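Local coordinates for protein plasma serine protease inhibitor (Homo sapiens, PDB 3DY0) that inhibits serine proteases in a heparin-dependent manner, binding irreversibly to their active-site serine and regulating proteolysis in blood plasma and other body fluids, at residues A[311-316]-A[326-331]; A[32-37]-A[165-170]. All coordinates share one frame; numbering follows the deposited sequence. Where two conformers were deposited one is given.

Contact 1: A[311-316]-A[326-331]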
loop_
_atom_site.group_PDB
_atom_site.type_symbol
_atom_site.label_atom_id
_atom_site.label_comp_id
_atom_site.label_asym_id
_atom_site.label_seq_id
_atom_site.Cartn_x
_atom_site.Cartn_y
_atom_site.Cartn_z
ATOM N N MET A 311 -14.066 2.565 -1.932
ATOM C CA MET A 311 -12.705 2.439 -2.431
ATOM C C MET A 311 -12.142 1.249 -1.680
ATOM O O MET A 311 -11.719 1.371 -0.529
ATOM C CB MET A 311 -11.882 3.688 -2.116
ATOM C CG MET A 311 -10.504 3.659 -2.763
ATOM S SD MET A 311 -9.468 5.072 -2.355
ATOM C CE MET A 311 -10.233 6.337 -3.350
ATOM N N VAL A 312 -12.145 0.095 -2.335
ATOM C CA VAL A 312 -11.653 -1.131 -1.722
ATOM C C VAL A 312 -10.162 -1.340 -1.964
ATOM O O VAL A 312 -9.657 -1.080 -3.055
ATOM C CB VAL A 312 -12.433 -2.360 -2.248
ATOM C CG1 VAL A 312 -13.911 -2.214 -1.908
ATOM C CG2 VAL A 312 -12.249 -2.496 -3.747
ATOM N N HIS A 313 -9.463 -1.807 -0.934
ATOM C CA HIS A 313 -8.029 -2.060 -1.026
ATOM C C HIS A 313 -7.747 -3.455 -0.484
ATOM O O HIS A 313 -8.298 -3.852 0.543
ATOM C CB HIS A 313 -7.235 -1.038 -0.197
ATOM C CG HIS A 313 -5.746 -1.143 -0.366
ATOM N ND1 HIS A 313 -5.097 -0.734 -1.511
ATOM C CD2 HIS A 313 -4.786 -1.629 0.456
ATOM C CE1 HIS A 313 -3.800 -0.961 -1.387
ATOM N NE2 HIS A 313 -3.585 -1.504 -0.203
ATOM N N LYS A 314 -6.902 -4.200 -1.186
ATOM C CA LYS A 314 -6.508 -5.534 -0.751
ATOM C C LYS A 314 -5.012 -5.604 -0.979
ATOM O O LYS A 314 -4.528 -5.241 -2.052
ATOM C CB LYS A 314 -7.206 -6.613 -1.580
ATOM C CG LYS A 314 -6.799 -8.039 -1.218
ATOM C CD LYS A 314 -7.194 -8.388 0.205
ATOM C CE LYS A 314 -6.827 -9.830 0.539
ATOM N NZ LYS A 314 -7.503 -10.793 -0.378
ATOM N N ALA A 315 -4.280 -6.054 0.034
ATOM C CA ALA A 315 -2.831 -6.160 -0.059
ATOM C C ALA A 315 -2.373 -7.435 0.637
ATOM O O ALA A 315 -2.915 -7.812 1.674
ATOM C CB ALA A 315 -2.184 -4.946 0.590
ATOM N N VAL A 316 -1.373 -8.096 0.063
ATOM C CA VAL A 316 -0.855 -9.332 0.639
ATOM C C VAL A 316 0.664 -9.345 0.573
ATOM O O VAL A 316 1.265 -8.696 -0.288
ATOM C CB VAL A 316 -1.382 -10.593 -0.114
ATOM C CG1 VAL A 316 -2.901 -10.607 -0.132
ATOM C CG2 VAL A 316 -0.827 -10.628 -1.532
ATOM N N ALA A 326 4.923 -9.348 -2.720
ATOM C CA ALA A 326 3.908 -8.464 -2.162
ATOM C C ALA A 326 3.087 -7.906 -3.307
ATOM O O ALA A 326 3.605 -7.651 -4.395
ATOM C CB ALA A 326 4.553 -7.324 -1.375
ATOM N N ALA A 327 1.801 -7.712 -3.065
ATOM C CA ALA A 327 0.944 -7.180 -4.106
ATOM C C ALA A 327 -0.239 -6.486 -3.480
ATOM O O ALA A 327 -0.566 -6.722 -2.325
ATOM C CB ALA A 327 0.462 -8.302 -5.011
ATOM N N ALA A 328 -0.876 -5.621 -4.253
ATOM C CA ALA A 328 -2.041 -4.907 -3.766
ATOM C C ALA A 328 -2.805 -4.313 -4.935
ATOM O O ALA A 328 -2.278 -4.177 -6.040
ATOM C CB ALA A 328 -1.617 -3.794 -2.802
ATOM N N ALA A 329 -4.062 -3.974 -4.681
ATOM C CA ALA A 329 -4.887 -3.349 -5.695
ATOM C C ALA A 329 -5.896 -2.476 -4.976
ATOM O O ALA A 329 -6.294 -2.769 -3.843
ATOM C CB ALA A 329 -5.601 -4.404 -6.547
ATOM N N THR A 330 -6.283 -1.387 -5.628
ATOM C CA THR A 330 -7.260 -0.463 -5.075
ATOM C C THR A 330 -8.328 -0.280 -6.146
ATOM O O THR A 330 -8.011 0.030 -7.294
ATOM C CB THR A 330 -6.620 0.904 -4.753
ATOM O OG1 THR A 330 -5.548 0.719 -3.822
ATOM C CG2 THR A 330 -7.648 1.852 -4.149
ATOM N N GLY A 331 -9.583 -0.512 -5.771
ATOM C CA GLY A 331 -10.675 -0.356 -6.713
ATOM C C GLY A 331 -11.574 0.769 -6.253
ATOM O O GLY A 331 -12.187 0.685 -5.188
#

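Contact 2: A[32-37]-A[165-170]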
loop_
_atom_site.group_PDB
_atom_site.type_symbol
_atom_site.label_atom_id
_atom_site.label_comp_id
_atom_site.label_asym_id
_atom_site.label_seq_id
_atom_site.Cartn_x
_atom_site.Cartn_y
_atom_site.Cartn_z
ATOM N N SER A 32 -0.581 -0.900 0.616
ATOM C CA SER A 32 0.390 -0.263 -0.264
ATOM C C SER A 32 0.110 1.228 -0.326
ATOM O O SER A 32 -0.866 1.665 -0.941
ATOM C CB SER A 32 0.329 -0.829 -1.684
ATOM O OG SER A 32 1.157 -0.048 -2.535
ATOM N N PRO A 33 0.964 2.039 0.312
ATOM C CA PRO A 33 0.759 3.486 0.292
ATOM C C PRO A 33 0.719 4.044 -1.133
ATOM O O PRO A 33 -0.129 4.876 -1.462
ATOM C CB PRO A 33 1.954 4.010 1.088
ATOM C CG PRO A 33 2.179 2.912 2.097
ATOM C CD PRO A 33 2.054 1.669 1.235
ATOM N N VAL A 34 1.634 3.587 -1.983
ATOM C CA VAL A 34 1.678 4.088 -3.352
ATOM C C VAL A 34 0.422 3.741 -4.150
ATOM O O VAL A 34 -0.043 4.544 -4.957
ATOM C CB VAL A 34 2.940 3.585 -4.098
ATOM C CG1 VAL A 34 2.872 2.087 -4.311
ATOM C CG2 VAL A 34 3.090 4.330 -5.418
ATOM N N SER A 35 -0.135 2.555 -3.925
ATOM C CA SER A 35 -1.347 2.167 -4.639
ATOM C C SER A 35 -2.502 3.107 -4.307
ATOM O O SER A 35 -3.250 3.541 -5.191
ATOM C CB SER A 35 -1.751 0.737 -4.273
ATOM O OG SER A 35 -2.982 0.401 -4.904
ATOM N N ILE A 36 -2.643 3.414 -3.025
ATOM C CA ILE A 36 -3.716 4.282 -2.575
ATOM C C ILE A 36 -3.497 5.741 -2.943
ATOM O O ILE A 36 -4.429 6.418 -3.386
ATOM C CB ILE A 36 -3.933 4.117 -1.059
ATOM C CG1 ILE A 36 -4.236 2.642 -0.765
ATOM C CG2 ILE A 36 -5.083 5.005 -0.595
ATOM C CD1 ILE A 36 -4.308 2.284 0.703
ATOM N N SER A 37 -2.266 6.222 -2.775
ATOM C CA SER A 37 -1.940 7.602 -3.118
ATOM C C SER A 37 -2.145 7.827 -4.611
ATOM O O SER A 37 -2.681 8.855 -5.026
ATOM C CB SER A 37 -0.485 7.919 -2.763
ATOM O OG SER A 37 -0.276 7.911 -1.365
ATOM N N ASN A 165 -6.066 0.351 -9.602
ATOM C CA ASN A 165 -4.622 0.504 -9.540
ATOM C C ASN A 165 -4.139 -0.811 -8.965
ATOM O O ASN A 165 -4.786 -1.388 -8.090
ATOM C CB ASN A 165 -4.149 1.623 -8.614
ATOM C CG ASN A 165 -2.646 1.536 -8.346
ATOM O OD1 ASN A 165 -2.208 0.853 -7.420
ATOM N ND2 ASN A 165 -1.854 2.192 -9.184
ATOM N N TYR A 166 -3.019 -1.296 -9.475
ATOM C CA TYR A 166 -2.449 -2.536 -8.972
ATOM C C TYR A 166 -0.954 -2.354 -8.840
ATOM O O TYR A 166 -0.352 -1.520 -9.518
ATOM C CB TYR A 166 -2.730 -3.696 -9.933
ATOM C CG TYR A 166 -2.060 -3.548 -11.282
ATOM C CD1 TYR A 166 -0.715 -3.876 -11.459
ATOM C CD2 TYR A 166 -2.759 -3.029 -12.369
ATOM C CE1 TYR A 166 -0.082 -3.685 -12.684
ATOM C CE2 TYR A 166 -2.138 -2.835 -13.595
ATOM C CZ TYR A 166 -0.802 -3.164 -13.745
ATOM O OH TYR A 166 -0.182 -2.954 -14.956
ATOM N N ILE A 167 -0.365 -3.133 -7.945
ATOM C CA ILE A 167 1.072 -3.110 -7.746
ATOM C C ILE A 167 1.506 -4.537 -7.438
ATOM O O ILE A 167 0.829 -5.264 -6.701
ATOM C CB ILE A 167 1.481 -2.145 -6.592
ATOM C CG1 ILE A 167 3.003 -2.164 -6.413
ATOM C CG2 ILE A 167 0.766 -2.527 -5.300
ATOM C CD1 ILE A 167 3.527 -1.122 -5.431
ATOM N N PHE A 168 2.612 -4.953 -8.046
ATOM C CA PHE A 168 3.150 -6.290 -7.819
ATOM C C PHE A 168 4.651 -6.189 -7.583
ATOM O O PHE A 168 5.369 -5.564 -8.366
ATOM C CB PHE A 168 2.900 -7.209 -9.016
ATOM C CG PHE A 168 3.515 -8.573 -8.852
ATOM C CD1 PHE A 168 2.905 -9.534 -8.052
ATOM C CD2 PHE A 168 4.734 -8.873 -9.449
ATOM C CE1 PHE A 168 3.503 -10.775 -7.844
ATOM C CE2 PHE A 168 5.341 -10.116 -9.246
ATOM C CZ PHE A 168 4.723 -11.065 -8.442
ATOM N N PHE A 169 5.114 -6.815 -6.504
ATOM C CA PHE A 169 6.525 -6.803 -6.138
ATOM C C PHE A 169 7.026 -8.205 -5.813
ATOM O O PHE A 169 6.396 -8.948 -5.061
ATOM C CB PHE A 169 6.725 -5.879 -4.924
ATOM C CG PHE A 169 8.101 -5.935 -4.315
ATOM C CD1 PHE A 169 8.379 -6.806 -3.263
ATOM C CD2 PHE A 169 9.109 -5.086 -4.764
ATOM C CE1 PHE A 169 9.642 -6.828 -2.665
ATOM C CE2 PHE A 169 10.376 -5.104 -4.171
ATOM C CZ PHE A 169 10.640 -5.972 -3.122
ATOM N N LYS A 170 8.157 -8.571 -6.401
ATOM C CA LYS A 170 8.754 -9.869 -6.123
ATOM C C LYS A 170 10.254 -9.694 -6.188
ATOM O O LYS A 170 10.783 -9.210 -7.184
ATOM C CB LYS A 170 8.318 -10.927 -7.138
ATOM C CG LYS A 170 8.992 -12.276 -6.896
ATOM C CD LYS A 170 8.522 -13.345 -7.868
ATOM C CE LYS A 170 9.317 -14.630 -7.678
ATOM N NZ LYS A 170 8.935 -15.669 -8.674
#

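Contact 1: A[311-316]-A[326-331]
Thr330 OG1 is gripped by two side chains. His313 ND1 is hydrogen-bonded to Thr330 OG1 at 2.8 Å. The hydroxyl meets the edge of the His313 ring, near its plane. Ser35 OG is its second hydrogen-bond partner. The threonine hydroxyl sits anti to its carbonyl carbon (chi1 -59°), while the methyl CG2 is turned toward Met311. There Met311 CG packs against Thr330 CG2 at 3.7 Å. His313 CG is anti to its backbone N (chi1 -174°), which carries the ring across toward the partner strand. His313 CE1 then lies 3.8 Å from Ala328 CB. The ring is held at its other nitrogen too, since NE2 bonds to the backbone N of Ser32. The two strands form an antiparallel hairpin in the central sheet of the serpin fold. In this cleaved form, strand 323-335 is the reactive center loop inserted into that sheet. Paired backbone bonds join Val312 with Gly331, Lys314 with Ala329 and Val316 with Ala327. Between them lie the non-hydrogen-bonded pairs His313 with Thr330 and Ala315 with Ala328. At the second of these pairs Ala315 CB lies 3.6 Å from Ala328 CB. Ala328 CA also approaches Lys314 O at 3.0 Å, as a CA-H...O contact.

Contact 2: A[32-37]-A[165-170]
Ser35 OG donates a hydrogen bond of 2.7 Å to Asn165 OD1. This bond ties the first turn of helix 33-45, helix B of the serpin fold, to strand 159-172 of the central sheet. The place corresponds to the shutter region of serpins, where the sheet opens to admit the reactive center loop. The hydroxyl reaches the strand because OG is anti to the backbone N of Ser35 (chi1 176°). It comes to the amide oxygen tilted 27° out of the carbonyl plane. Ser35 CB follows closely, 3.2 Å from Asn165 OD1.

Beside this bond Ile167 packs on the helix start. Ile167 points toward the helix, as Asn165 does, whereas Tyr166 between them points away. The methyl CG2 of Ile167 lies 3.7 Å from Ser32 OG. The other branch of Ile167 is extended, and its tip CD1 makes an apolar contact with Val34 CG1 at 3.5 Å. That pair is tight, but Val34 has two conformers, so the closeness is doubtful.

The second shell fixes these groups. Asn95 OD1 accepts a hydrogen bond from Asn165 ND2, so both ends of the buried amide are engaged and its rotation is set. The sheet places Asn165 and Ile167 through backbone bonds to Thr330 and Ala328. On the helix side, Ser32 is the N-cap. Its OG also bonds to the backbone of the bound peptide, and an aromatic side chain of that peptide packs on Ile167. The capping bond itself runs from Ser35 N to Ser32 OG, 3.2 Å long, with an angle of 156° at the hydrogen.

Both contacts are buried near the middle of the molecule, with centres about 7 Å apart. Contact 1 joins two neighbouring strands of the central sheet, mostly through backbone bonds. Contact 2 sets a helix start against the face of the same sheet that carries His313 and Thr330, and works through side chains alone. Strand 323-335 of contact 1 lies next to strand 159-172 of contact 2, so both contacts reach one sheet. Serine, threonine, histidine and asparagine side chains link them into one polar network on that face. Their burial differs slightly: Lys314 and Val316 of contact 1 are partly exposed, while all five touching residues of contact 2 are buried.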